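PDB 2IT9: hypothetical protein from Prochlorococcus marinus, which is of unknown function but may bind DNA. Local coordinates for residues 71-79 / 86-94. Residues are numbered along the deposited sequence; the frame is centred on the assembly and turned at random. Where two conformers were deposited one is given.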
ATOM      1  N   GLU A  71       1.879 -10.047  16.959  1.00 31.36           N
ATOM      2  CA  GLU A  71       1.056  -8.860  17.125  1.00 32.13           C
ATOM      3  C   GLU A  71       1.451  -8.076  18.363  1.00 29.77           C
ATOM      4  O   GLU A  71       1.391  -8.544  19.479  1.00 30.89           O
ATOM      5  CB  GLU A  71      -0.433  -9.180  17.267  1.00 31.66           C
ATOM      6  CG  GLU A  71      -1.263  -7.883  17.458  1.00 35.99           C
ATOM      7  CD  GLU A  71      -2.777  -8.066  17.529  1.00 42.90           C
ATOM      8  OE1 GLU A  71      -3.268  -8.982  18.229  1.00 47.39           O
ATOM      9  OE2 GLU A  71      -3.483  -7.209  16.944  1.00 49.86           O
ATOM     10  N   ARG A  72       1.791  -6.832  18.129  1.00 32.73           N
ATOM     11  CA  ARG A  72       2.064  -5.891  19.169  0.50 32.19           C
ATOM     12  C   ARG A  72       1.307  -4.650  18.661  1.00 33.27           C
ATOM     13  O   ARG A  72       1.774  -3.998  17.753  1.00 31.35           O
ATOM     14  CB  ARG A  72       3.558  -5.616  19.225  0.50 33.70           C
ATOM     15  CG  ARG A  72       3.926  -4.681  20.297  0.50 33.42           C
ATOM     16  CD  ARG A  72       4.571  -5.375  21.478  0.50 42.40           C
ATOM     17  NE  ARG A  72       5.946  -5.753  21.170  0.50 41.42           N
ATOM     18  CZ  ARG A  72       6.971  -4.902  21.086  0.50 52.01           C
ATOM     19  NH1 ARG A  72       6.809  -3.585  21.251  0.50 50.73           N
ATOM     20  NH2 ARG A  72       8.176  -5.372  20.801  0.50 46.25           N
ATOM     21  N   ARG A  73       0.144  -4.375  19.223  1.00 32.85           N
ATOM     22  CA  ARG A  73      -0.691  -3.274  18.765  1.00 33.81           C
ATOM     23  C   ARG A  73       0.108  -2.010  18.582  1.00 32.37           C
ATOM     24  O   ARG A  73       0.854  -1.645  19.470  1.00 33.82           O
ATOM     25  CB  ARG A  73      -1.855  -3.048  19.720  1.00 34.78           C
ATOM     26  CG  ARG A  73      -2.792  -4.242  19.801  1.00 40.63           C
ATOM     27  N   PRO A  74      -0.113  -1.283  17.460  1.00 34.32           N
ATOM     28  CA  PRO A  74      -1.115  -1.477  16.385  1.00 32.89           C
ATOM     29  C   PRO A  74      -0.727  -2.385  15.241  1.00 33.65           C
ATOM     30  O   PRO A  74      -1.386  -2.355  14.220  1.00 37.77           O
ATOM     31  CB  PRO A  74      -1.264  -0.047  15.843  1.00 32.87           C
ATOM     32  CG  PRO A  74       0.131   0.453  15.878  1.00 38.30           C
ATOM     33  CD  PRO A  74       0.712  -0.089  17.196  1.00 34.57           C
ATOM     34  N   TRP A  75       0.357  -3.158  15.360  1.00 32.10           N
ATOM     35  CA  TRP A  75       0.804  -3.987  14.284  1.00 31.09           C
ATOM     36  C   TRP A  75       0.602  -5.494  14.463  1.00 34.13           C
ATOM     37  O   TRP A  75       0.802  -6.015  15.534  1.00 32.36           O
ATOM     38  CB  TRP A  75       2.331  -3.854  14.118  1.00 32.58           C
ATOM     39  CG  TRP A  75       2.773  -2.535  13.683  1.00 32.95           C
ATOM     40  CD1 TRP A  75       3.262  -1.549  14.454  1.00 33.85           C
ATOM     41  CD2 TRP A  75       2.765  -2.040  12.330  1.00 32.39           C
ATOM     42  NE1 TRP A  75       3.593  -0.465  13.673  1.00 34.20           N
ATOM     43  CE2 TRP A  75       3.273  -0.725  12.368  1.00 32.42           C
ATOM     44  CE3 TRP A  75       2.356  -2.573  11.092  1.00 33.58           C
ATOM     45  CZ2 TRP A  75       3.438   0.061  11.212  1.00 35.32           C
ATOM     46  CZ3 TRP A  75       2.513  -1.793   9.947  1.00 36.77           C
ATOM     47  CH2 TRP A  75       3.041  -0.477  10.018  1.00 35.67           C
ATOM     48  N   LEU A  76       0.243  -6.143  13.379  1.00 34.05           N
ATOM     49  CA  LEU A  76       0.210  -7.594  13.308  0.50 34.44           C
ATOM     50  C   LEU A  76       1.068  -7.946  12.097  1.00 35.98           C
ATOM     51  O   LEU A  76       0.824  -7.520  10.945  1.00 34.83           O
ATOM     52  CB  LEU A  76      -1.219  -8.151  13.261  0.50 35.25           C
ATOM     53  CG  LEU A  76      -1.264  -9.659  13.489  0.50 35.59           C
ATOM     54  CD1 LEU A  76      -2.646 -10.124  14.011  0.50 28.54           C
ATOM     55  CD2 LEU A  76      -0.840 -10.421  12.259  0.50 32.61           C
ATOM     56  N   ALA A  77       2.150  -8.670  12.350  1.00 34.84           N
ATOM     57  CA  ALA A  77       3.053  -9.001  11.283  1.00 32.06           C
ATOM     58  C   ALA A  77       3.152 -10.484  11.068  1.00 31.80           C
ATOM     59  O   ALA A  77       3.227 -11.211  12.028  1.00 33.84           O
ATOM     60  CB  ALA A  77       4.432  -8.442  11.623  1.00 35.42           C
ATOM     61  N   ILE A  78       3.192 -10.902   9.807  1.00 32.09           N
ATOM     62  CA  ILE A  78       3.251 -12.320   9.451  1.00 33.92           C
ATOM     63  C   ILE A  78       4.418 -12.553   8.534  1.00 34.17           C
ATOM     64  O   ILE A  78       4.475 -12.008   7.406  1.00 32.20           O
ATOM     65  CB  ILE A  78       1.935 -12.773   8.799  1.00 31.96           C
ATOM     66  CG1 ILE A  78       0.727 -12.465   9.729  1.00 39.23           C
ATOM     67  CG2 ILE A  78       1.976 -14.265   8.463  1.00 36.27           C
ATOM     68  CD1 ILE A  78      -0.535 -12.342   8.990  1.00 45.05           C
ATOM     69  N   LEU A  79       5.350 -13.368   9.004  1.00 33.70           N
ATOM     70  CA  LEU A  79       6.521 -13.724   8.252  1.00 30.89           C
ATOM     71  C   LEU A  79       6.313 -15.147   7.754  1.00 34.37           C
ATOM     72  O   LEU A  79       5.943 -16.047   8.530  1.00 33.59           O
ATOM     73  CB  LEU A  79       7.767 -13.653   9.138  1.00 32.46           C
ATOM     74  CG  LEU A  79       9.092 -14.089   8.531  1.00 31.66           C
ATOM     75  CD1 LEU A  79      10.252 -13.426   9.268  1.00 31.98           C
ATOM     76  CD2 LEU A  79       9.252 -15.600   8.480  1.00 36.48           C
ATOM     77  N   TRP A  86      12.417 -14.954   3.015  1.00 28.93           N
ATOM     78  CA  TRP A  86      11.134 -14.725   3.642  1.00 31.78           C
ATOM     79  C   TRP A  86      10.393 -13.498   3.175  1.00 32.14           C
ATOM     80  O   TRP A  86      11.009 -12.519   2.816  1.00 33.11           O
ATOM     81  CB  TRP A  86      11.299 -14.632   5.156  1.00 33.25           C
ATOM     82  CG  TRP A  86      12.303 -13.565   5.579  1.00 32.82           C
ATOM     83  CD1 TRP A  86      13.667 -13.656   5.521  1.00 40.59           C
ATOM     84  CD2 TRP A  86      12.020 -12.283   6.156  1.00 35.39           C
ATOM     85  NE1 TRP A  86      14.244 -12.491   5.956  1.00 41.11           N
ATOM     86  CE2 TRP A  86      13.260 -11.647   6.390  1.00 38.14           C
ATOM     87  CE3 TRP A  86      10.847 -11.596   6.465  1.00 36.65           C
ATOM     88  CZ2 TRP A  86      13.359 -10.378   6.936  1.00 38.31           C
ATOM     89  CZ3 TRP A  86      10.944 -10.331   7.012  1.00 38.47           C
ATOM     90  CH2 TRP A  86      12.199  -9.734   7.248  1.00 37.95           C
ATOM     91  N   ASN A  87       9.052 -13.553   3.234  1.00 31.84           N
ATOM     92  CA  ASN A  87       8.223 -12.400   2.892  1.00 32.61           C
ATOM     93  C   ASN A  87       7.551 -11.921   4.174  1.00 33.44           C
ATOM     94  O   ASN A  87       7.578 -12.596   5.228  1.00 34.53           O
ATOM     95  CB  ASN A  87       7.202 -12.696   1.779  1.00 32.45           C
ATOM     96  CG  ASN A  87       6.243 -13.799   2.142  1.00 37.01           C
ATOM     97  OD1 ASN A  87       5.780 -13.886   3.263  1.00 36.51           O
ATOM     98  ND2 ASN A  87       5.944 -14.646   1.178  1.00 41.76           N
ATOM     99  N   LEU A  88       6.949 -10.736   4.099  1.00 33.87           N
ATOM    100  CA  LEU A  88       6.368 -10.109   5.269  1.00 33.25           C
ATOM    101  C   LEU A  88       5.089  -9.371   4.945  1.00 36.85           C
ATOM    102  O   LEU A  88       5.077  -8.502   4.056  1.00 35.23           O
ATOM    103  CB  LEU A  88       7.364  -9.115   5.890  1.00 35.64           C
ATOM    104  CG  LEU A  88       6.918  -8.424   7.202  1.00 35.01           C
ATOM    105  CD1 LEU A  88       6.860  -9.418   8.315  1.00 37.11           C
ATOM    106  CD2 LEU A  88       7.872  -7.315   7.522  1.00 43.07           C
ATOM    107  N   ARG A  89       4.025  -9.748   5.657  1.00 33.98           N
ATOM    108  CA  ARG A  89       2.722  -9.107   5.550  1.00 34.23           C
ATOM    109  C   ARG A  89       2.506  -8.339   6.844  1.00 36.31           C
ATOM    110  O   ARG A  89       2.732  -8.878   7.924  1.00 35.69           O
ATOM    111  CB  ARG A  89       1.629 -10.133   5.353  1.00 37.25           C
ATOM    112  CG  ARG A  89       0.289  -9.499   5.144  1.00 43.12           C
ATOM    113  CD  ARG A  89      -0.797 -10.526   4.922  1.00 44.53           C
ATOM    114  NE  ARG A  89      -2.100  -9.867   4.796  1.00 46.89           N
ATOM    115  CZ  ARG A  89      -3.257 -10.440   5.114  1.00 53.75           C
ATOM    116  NH1 ARG A  89      -3.301 -11.675   5.606  1.00 52.36           N
ATOM    117  NH2 ARG A  89      -4.387  -9.761   4.967  1.00 54.23           N
ATOM    118  N   LEU A  90       2.121  -7.073   6.721  1.00 35.23           N
ATOM    119  CA  LEU A  90       1.907  -6.209   7.870  1.00 33.59           C
ATOM    120  C   LEU A  90       0.458  -5.696   7.860  1.00 36.22           C
ATOM    121  O   LEU A  90      -0.032  -5.252   6.820  1.00 38.10           O
ATOM    122  CB  LEU A  90       2.807  -5.010   7.841  1.00 35.93           C
ATOM    123  CG  LEU A  90       4.290  -5.342   7.995  1.00 34.66           C
ATOM    124  CD1 LEU A  90       5.058  -4.078   7.751  1.00 39.36           C
ATOM    125  CD2 LEU A  90       4.567  -5.860   9.392  1.00 39.43           C
ATOM    126  N   ILE A  91      -0.191  -5.804   9.002  1.00 35.73           N
ATOM    127  CA  ILE A  91      -1.534  -5.259   9.200  1.00 35.10           C
ATOM    128  C   ILE A  91      -1.455  -4.199  10.284  1.00 37.56           C
ATOM    129  O   ILE A  91      -1.144  -4.514  11.454  1.00 34.13           O
ATOM    130  CB  ILE A  91      -2.524  -6.339   9.623  1.00 37.07           C
ATOM    131  CG1 ILE A  91      -2.404  -7.584   8.744  1.00 44.00           C
ATOM    132  CG2 ILE A  91      -3.952  -5.780   9.703  1.00 36.36           C
ATOM    133  CD1 ILE A  91      -2.631  -7.372   7.346  1.00 50.65           C
ATOM    134  N   LEU A  92      -1.811  -2.974   9.905  1.00 34.63           N
ATOM    135  CA  LEU A  92      -1.798  -1.829  10.794  1.00 33.92           C
ATOM    136  C   LEU A  92      -3.226  -1.489  11.174  1.00 36.22           C
ATOM    137  O   LEU A  92      -4.038  -1.115  10.330  1.00 32.32           O
ATOM    138  CB  LEU A  92      -1.142  -0.662  10.069  1.00 35.52           C
ATOM    139  CG  LEU A  92      -1.004   0.622  10.880  1.00 35.87           C
ATOM    140  CD1 LEU A  92      -0.255   0.407  12.208  1.00 36.98           C
ATOM    141  CD2 LEU A  92      -0.304   1.664  10.019  1.00 39.86           C
ATOM    142  N   SER A  93      -3.550  -1.586  12.452  1.00 39.52           N
ATOM    143  CA  SER A  93      -4.932  -1.391  12.845  1.00 44.17           C
ATOM    144  C   SER A  93      -5.256   0.036  13.031  1.00 48.15           C
ATOM    145  O   SER A  93      -4.390   0.876  13.286  1.00 47.38           O
ATOM    146  CB  SER A  93      -5.271  -2.186  14.085  1.00 49.36           C
ATOM    147  OG  SER A  93      -5.360  -3.532  13.703  1.00 50.46           O
ATOM    148  N   ALA A  94      -6.535   0.300  12.864  1.00 51.04           N
ATOM    149  CA  ALA A  94      -7.056   1.641  12.971  1.00 53.39           C
ATOM    150  C   ALA A  94      -7.308   1.986  14.424  1.00 56.13           C
ATOM    151  O   ALA A  94      -6.486   2.652  15.045  1.00 61.27           O
ATOM    152  CB  ALA A  94      -8.333   1.773  12.134  1.00 50.24           C
TER
HETATM  153  O   HOH W   1       3.910 -13.419   5.070  1.00 20.57           O
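Leu92 lays its CD1 over one face of the Trp75 indole, 3.7 Å from the centroid of the six-membered ring and 11° off its normal, a CH-pi contact. Beside it Pro74 CG touches the same methyl, and Leu90 CB reaches Trp75 CZ3 at 3.9 Å. The indole is swung there by a chi1 of -66°, with CG anti to the carbonyl carbon, while its NE1 hydrogen-bonds to the backbone O of Glu38. Packing is tight at Ala77, whose CB lies 3.4 Å from Leu90 CD2, short for two methyl carbons. Further along, Leu79 CD1 meets Trp86 CE3 at 3.4 Å, the side chains crossing at about a right angle. Strands 75-82 and 85-92 form an antiparallel beta hairpin, central in a four-stranded sheet; helix 36-56 covers the face bearing Trp75 and Ala77. A leucine in place of Trp75 would probably leave Leu92 CD1 without its ring partner and the Glu38 carbonyl without its indole donor. The other face, with Leu76, Ile78, Arg89 and Ile91, is looser: Leu76 CB and Ile91 CB stay 4.3 Å apart, and exposed Arg89 extends to a salt bridge with Glu103. Two hydrogen-bonded pairs hold the backbones beneath it, Leu76 with Ile91 and Ile78 with Arg89; Arg89 N reaches Ile78 O at 2.9 Å, N-H...O angle 174°. On this side one ordered water donates to both Ile78 O (2.8 Å) and Asn87 OD1, bridging the strands.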